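Local coordinates for outer surface protein (Borrelia burgdorferi, PDB 5IZT) that is of unknown function but is an outer surface protein of the Lyme disease spirochaete, related by sequence to the complement regulator-acquiring BbCRASP-1 family, at residues 299-304 / 392-396; 180-184 / 325-330. All blocks are in the same frame, centred on the assembly; numbering follows the deposited sequence.

Contact 1. Residues 299-304 / 392-396; sequences LALEEI and YISIM
Segment 299-304, inside helix 280-316, is helical with i to i-4 bonds (E303 N to L299 O 3.0 Å, I304 N to A300 O 2.9 Å); 392-395 is the C-terminal end of helix 366-395, where I395 N bonds Y392 O at 3.1 Å and M396 N bonds I393 O at 3.2 Å, M396 ending the chain. The register is set by CA distances: A300 CA to Y392 CA 5.0 Å, E303 CA to M396 CA 6.7 Å and I304 CA to I395 CA 6.8 Å. The close A300 approach is possible because alanine carries only a methyl, and I339 of helix 322-359 backs that residue. Y392 takes chi1 t (168°) with chi2 57°, which swings its ring from a sideways CA-to-CB bond onto the 299-304 helix. L299 CB sits over one ring face in a CH-pi contact, 4.0 Å from the centroid and 29° off the normal, and E303 CB lies at the edge, 4.2 Å from Y392 CE1. A300 CB is 3.8 Å from Y392 CD1. I395, chi1 m and chi2 t, directs its CA-to-CB bond toward the partner and brings CD1 to 3.6 Å from I304 CG1 and 4.2 Å from A300 CB. E303, chi1 t and chi2 p, lays its CG 3.5 Å from I395 CG2, so its aliphatic part joins the apolar layer. E303 OE2 is 4.3 Å from M396 OXT, two like charges. Adhesion of the C-terminal turn is thus apolar and aromatic between the segments, while K307 salt-bridges both these oxygens and K306 E303 OE1, consistent with compensation of the like charges at the chain end.

Contact 2. Residues 180-184 / 325-330; sequences LQTLK and FTMKLK
Two helical segments, 180-184 on helix 179-197 and 325-330 on helix 322-359, run nearly parallel: their axes cross at +22° and approach to 10.3 Å. L180 CA faces T326 CA at 6.5 Å and K184 CA faces L329 CA at 6.7 Å, and the contact buries 346 Å². F325 comes first, chi1 t, its CA-to-CB bond toward the partner; its CD2 lies 3.9 Å from L180 CD2 and its CZ 4.0 Å from K184 CD. Beyond the ring, F311 and Y315 of helix 280-316 touch F325. T326 (chi1 m) places OG1 3.3 Å from L180 CD1 and CG2 3.8 Å from L183 CD2, while the hydroxyl is hydrogen-bonded to S322 O, one turn earlier. L329, chi1 m and chi2 t, projects between three partners: its CD1 is 3.8 Å from K184 CB and 4.0 Å from L180 CD1, and its CB is 3.9 Å from L183 CD2. K330 closes the segment at the margin, NZ 4.5 Å from L183 CD2. Opposite, L180 and L183 share the t,p rotamer, and the amine of K184 turns back within its own helix, NZ donating to Q181 OE1 at 2.9 Å. The small crossing angle and mainly apolar seam, with the 325-330 segment inside a predicted coiled coil, are characteristic of side-by-side packing in an elongated all-helical bundle.

Helix 280-316 and helix 322-359, consecutive in the chain, tie the two sites together: each supplies a segment to one contact and backs the other. Contact 1 lies about 14 Å from the chain's centre and contact 2 about 27 Å, measured between centres; the sites are about 17 Å apart, centre to centre, on the same side, without touching. Four of seven touching residues are buried in contact 1, against two in contact 2, yet both have surface margins. Contact 1 brings a chain terminus with its negative charge beside a glutamate, whereas contact 2, near the modelled N-terminal end, is a seam of leucines with a phenylalanine and a threonine, flanked by K184 and K330. Their segments alternate along the sequence, so their connections cross.

Contact 1. Residues 299-304 / 392-396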
loop_
_atom_site.group_PDB
_atom_site.type_symbol
_atom_site.label_atom_id
_atom_site.label_comp_id
_atom_site.label_asym_id
_atom_site.label_seq_id
_atom_site.Cartn_x
_atom_site.Cartn_y
_atom_site.Cartn_z
ATOM N N LEU A 299 -3.649 7.922 -3.238
ATOM C CA LEU A 299 -4.769 8.780 -3.626
ATOM C C LEU A 299 -5.296 9.574 -2.428
ATOM O O LEU A 299 -5.701 10.734 -2.566
ATOM C CB LEU A 299 -5.885 7.938 -4.258
ATOM C CG LEU A 299 -5.643 7.334 -5.649
ATOM C CD1 LEU A 299 -6.708 6.315 -5.957
ATOM C CD2 LEU A 299 -5.633 8.428 -6.733
ATOM N N ALA A 300 -5.278 8.966 -1.241
ATOM C CA ALA A 300 -5.768 9.641 -0.044
ATOM C C ALA A 300 -4.855 10.791 0.352
ATOM O O ALA A 300 -5.328 11.842 0.809
ATOM C CB ALA A 300 -5.913 8.634 1.102
ATOM N N LEU A 301 -3.543 10.620 0.194
ATOM C CA LEU A 301 -2.639 11.734 0.472
ATOM C C LEU A 301 -2.986 12.946 -0.383
ATOM O O LEU A 301 -3.165 14.052 0.135
ATOM C CB LEU A 301 -1.187 11.306 0.236
ATOM C CG LEU A 301 -0.655 10.196 1.146
ATOM C CD1 LEU A 301 0.730 9.822 0.647
ATOM C CD2 LEU A 301 -0.605 10.626 2.624
ATOM N N GLU A 302 -3.163 12.745 -1.692
ATOM C CA GLU A 302 -3.488 13.873 -2.563
ATOM C C GLU A 302 -4.860 14.456 -2.242
ATOM O O GLU A 302 -5.060 15.671 -2.349
ATOM C CB GLU A 302 -3.403 13.461 -4.034
ATOM C CG GLU A 302 -3.433 14.644 -5.010
ATOM C CD GLU A 302 -2.513 15.806 -4.610
ATOM O OE1 GLU A 302 -1.332 15.575 -4.258
ATOM O OE2 GLU A 302 -2.979 16.968 -4.679
ATOM N N GLU A 303 -5.825 13.607 -1.881
ATOM C CA GLU A 303 -7.158 14.097 -1.541
ATOM C C GLU A 303 -7.129 14.979 -0.294
ATOM O O GLU A 303 -7.789 16.025 -0.255
ATOM C CB GLU A 303 -8.108 12.905 -1.351
ATOM C CG GLU A 303 -9.583 13.277 -1.244
ATOM C CD GLU A 303 -10.157 13.853 -2.528
ATOM O OE1 GLU A 303 -9.739 13.427 -3.626
ATOM O OE2 GLU A 303 -11.039 14.735 -2.427
ATOM N N ILE A 304 -6.363 14.581 0.731
ATOM C CA ILE A 304 -6.221 15.405 1.928
ATOM C C ILE A 304 -5.602 16.746 1.573
ATOM O O ILE A 304 -6.075 17.802 2.009
ATOM C CB ILE A 304 -5.389 14.675 2.998
ATOM C CG1 ILE A 304 -6.136 13.445 3.512
ATOM C CG2 ILE A 304 -5.033 15.625 4.150
ATOM C CD1 ILE A 304 -5.305 12.543 4.416
ATOM N N TYR A 392 -10.045 6.617 2.625
ATOM C CA TYR A 392 -9.941 7.408 1.408
ATOM C C TYR A 392 -11.301 7.910 0.955
ATOM O O TYR A 392 -11.474 9.107 0.703
ATOM C CB TYR A 392 -9.246 6.587 0.316
ATOM C CG TYR A 392 -9.343 7.187 -1.068
ATOM C CD1 TYR A 392 -8.877 8.467 -1.329
ATOM C CD2 TYR A 392 -9.787 6.431 -2.131
ATOM C CE1 TYR A 392 -8.951 9.008 -2.597
ATOM C CE2 TYR A 392 -9.843 6.956 -3.406
ATOM C CZ TYR A 392 -9.423 8.239 -3.629
ATOM O OH TYR A 392 -9.485 8.746 -4.908
ATOM N N ILE A 393 -12.284 7.011 0.855
ATOM C CA ILE A 393 -13.617 7.420 0.431
ATOM C C ILE A 393 -14.184 8.472 1.373
ATOM O O ILE A 393 -14.822 9.440 0.939
ATOM C CB ILE A 393 -14.548 6.198 0.350
ATOM C CG1 ILE A 393 -14.043 5.185 -0.693
ATOM C CG2 ILE A 393 -15.998 6.646 0.104
ATOM C CD1 ILE A 393 -13.969 5.718 -2.092
ATOM N N SER A 394 -13.945 8.312 2.676
ATOM C CA SER A 394 -14.536 9.240 3.640
ATOM C C SER A 394 -13.955 10.648 3.536
ATOM O O SER A 394 -14.593 11.597 3.998
ATOM C CB SER A 394 -14.342 8.698 5.059
ATOM O OG SER A 394 -13.038 8.996 5.536
ATOM N N ILE A 395 -12.769 10.804 2.941
ATOM C CA ILE A 395 -12.160 12.126 2.768
ATOM C C ILE A 395 -12.787 12.884 1.605
ATOM O O ILE A 395 -12.828 14.120 1.612
ATOM C CB ILE A 395 -10.641 11.983 2.568
ATOM C CG1 ILE A 395 -9.987 11.389 3.808
ATOM C CG2 ILE A 395 -9.994 13.330 2.228
ATOM C CD1 ILE A 395 -8.599 10.836 3.533
ATOM N N MET A 396 -13.250 12.172 0.584
ATOM C CA MET A 396 -13.711 12.790 -0.649
ATOM C C MET A 396 -14.978 13.610 -0.432
ATOM O O MET A 396 -15.834 13.269 0.386
ATOM C CB MET A 396 -13.960 11.726 -1.719
ATOM C CG MET A 396 -12.744 10.879 -2.074
ATOM S SD MET A 396 -13.157 9.672 -3.358
ATOM C CE MET A 396 -13.571 10.786 -4.699
ATOM O OXT MET A 396 -15.169 14.628 -1.093
#

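Contact 2. Residues 180-184 / 325-330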
loop_
_atom_site.group_PDB
_atom_site.type_symbol
_atom_site.label_atom_id
_atom_site.label_comp_id
_atom_site.label_asym_id
_atom_site.label_seq_id
_atom_site.Cartn_x
_atom_site.Cartn_y
_atom_site.Cartn_z
ATOM N N LEU A 180 -3.992 28.169 14.645
ATOM C CA LEU A 180 -4.595 27.634 13.420
ATOM C C LEU A 180 -3.553 27.455 12.324
ATOM O O LEU A 180 -3.527 26.427 11.634
ATOM C CB LEU A 180 -5.727 28.540 12.939
ATOM C CG LEU A 180 -6.471 28.064 11.686
ATOM C CD1 LEU A 180 -7.152 26.738 11.942
ATOM C CD2 LEU A 180 -7.491 29.108 11.214
ATOM N N GLN A 181 -2.699 28.458 12.128
ATOM C CA GLN A 181 -1.668 28.346 11.105
ATOM C C GLN A 181 -0.707 27.203 11.407
ATOM O O GLN A 181 -0.273 26.491 10.494
ATOM C CB GLN A 181 -0.924 29.673 10.977
ATOM C CG GLN A 181 -1.747 30.704 10.252
ATOM C CD GLN A 181 -2.316 30.151 8.958
ATOM O OE1 GLN A 181 -1.575 29.680 8.092
ATOM N NE2 GLN A 181 -3.640 30.186 8.829
ATOM N N THR A 182 -0.372 27.000 12.685
ATOM C CA THR A 182 0.527 25.903 13.047
ATOM C C THR A 182 -0.090 24.551 12.718
ATOM O O THR A 182 0.570 23.667 12.149
ATOM C CB THR A 182 0.866 25.977 14.535
ATOM O OG1 THR A 182 1.688 27.126 14.777
ATOM C CG2 THR A 182 1.596 24.712 14.979
ATOM N N LEU A 183 -1.344 24.359 13.119
ATOM C CA LEU A 183 -2.055 23.119 12.835
ATOM C C LEU A 183 -2.125 22.861 11.340
ATOM O O LEU A 183 -1.833 21.757 10.872
ATOM C CB LEU A 183 -3.468 23.205 13.404
ATOM C CG LEU A 183 -4.277 21.926 13.599
ATOM C CD1 LEU A 183 -3.722 21.112 14.760
ATOM C CD2 LEU A 183 -5.754 22.260 13.797
ATOM N N LYS A 184 -2.474 23.891 10.567
ATOM C CA LYS A 184 -2.590 23.715 9.123
ATOM C C LYS A 184 -1.242 23.342 8.515
ATOM O O LYS A 184 -1.144 22.395 7.720
ATOM C CB LYS A 184 -3.143 24.984 8.473
ATOM C CG LYS A 184 -3.274 24.856 6.962
ATOM C CD LYS A 184 -3.607 26.156 6.288
ATOM C CE LYS A 184 -2.437 27.132 6.344
ATOM N NZ LYS A 184 -2.827 28.472 5.830
ATOM N N PHE A 325 -12.620 25.521 10.668
ATOM C CA PHE A 325 -11.414 25.095 9.967
ATOM C C PHE A 325 -10.575 24.172 10.845
ATOM O O PHE A 325 -10.118 23.120 10.389
ATOM C CB PHE A 325 -10.622 26.338 9.534
ATOM C CG PHE A 325 -9.558 26.065 8.489
ATOM C CD1 PHE A 325 -9.480 24.831 7.848
ATOM C CD2 PHE A 325 -8.637 27.042 8.159
ATOM C CE1 PHE A 325 -8.493 24.582 6.893
ATOM C CE2 PHE A 325 -7.647 26.808 7.204
ATOM C CZ PHE A 325 -7.569 25.571 6.567
ATOM N N THR A 326 -10.398 24.527 12.124
ATOM C CA THR A 326 -9.711 23.636 13.053
ATOM C C THR A 326 -10.353 22.250 13.092
ATOM O O THR A 326 -9.657 21.231 13.007
ATOM C CB THR A 326 -9.711 24.260 14.448
ATOM O OG1 THR A 326 -9.023 25.502 14.389
ATOM C CG2 THR A 326 -9.022 23.352 15.443
ATOM N N MET A 327 -11.686 22.193 13.226
ATOM C CA MET A 327 -12.366 20.897 13.259
ATOM C C MET A 327 -12.114 20.095 11.986
ATOM O O MET A 327 -11.898 18.879 12.036
ATOM C CB MET A 327 -13.870 21.104 13.466
ATOM C CG MET A 327 -14.722 19.842 13.255
ATOM S SD MET A 327 -16.468 20.089 13.677
ATOM C CE MET A 327 -16.334 20.276 15.455
ATOM N N LYS A 328 -12.138 20.747 10.829
ATOM C CA LYS A 328 -11.890 20.004 9.595
ATOM C C LYS A 328 -10.445 19.520 9.519
ATOM O O LYS A 328 -10.186 18.411 9.041
ATOM C CB LYS A 328 -12.259 20.863 8.383
ATOM C CG LYS A 328 -13.772 21.132 8.283
ATOM C CD LYS A 328 -14.130 22.002 7.087
ATOM C CE LYS A 328 -15.575 22.506 7.180
ATOM N NZ LYS A 328 -16.568 21.400 7.321
ATOM N N LEU A 329 -9.489 20.338 9.974
ATOM C CA LEU A 329 -8.085 19.915 9.964
ATOM C C LEU A 329 -7.840 18.760 10.933
ATOM O O LEU A 329 -7.070 17.835 10.629
ATOM C CB LEU A 329 -7.179 21.097 10.325
ATOM C CG LEU A 329 -7.043 22.192 9.263
ATOM C CD1 LEU A 329 -6.331 23.415 9.867
ATOM C CD2 LEU A 329 -6.263 21.658 8.073
ATOM N N LYS A 330 -8.468 18.806 12.113
ATOM C CA LYS A 330 -8.388 17.680 13.040
ATOM C C LYS A 330 -8.935 16.407 12.404
ATOM O O LYS A 330 -8.338 15.331 12.535
ATOM C CB LYS A 330 -9.154 18.000 14.334
ATOM C CG LYS A 330 -8.568 19.110 15.204
ATOM C CD LYS A 330 -9.360 19.216 16.520
ATOM C CE LYS A 330 -8.980 20.432 17.364
ATOM N NZ LYS A 330 -7.508 20.605 17.538
#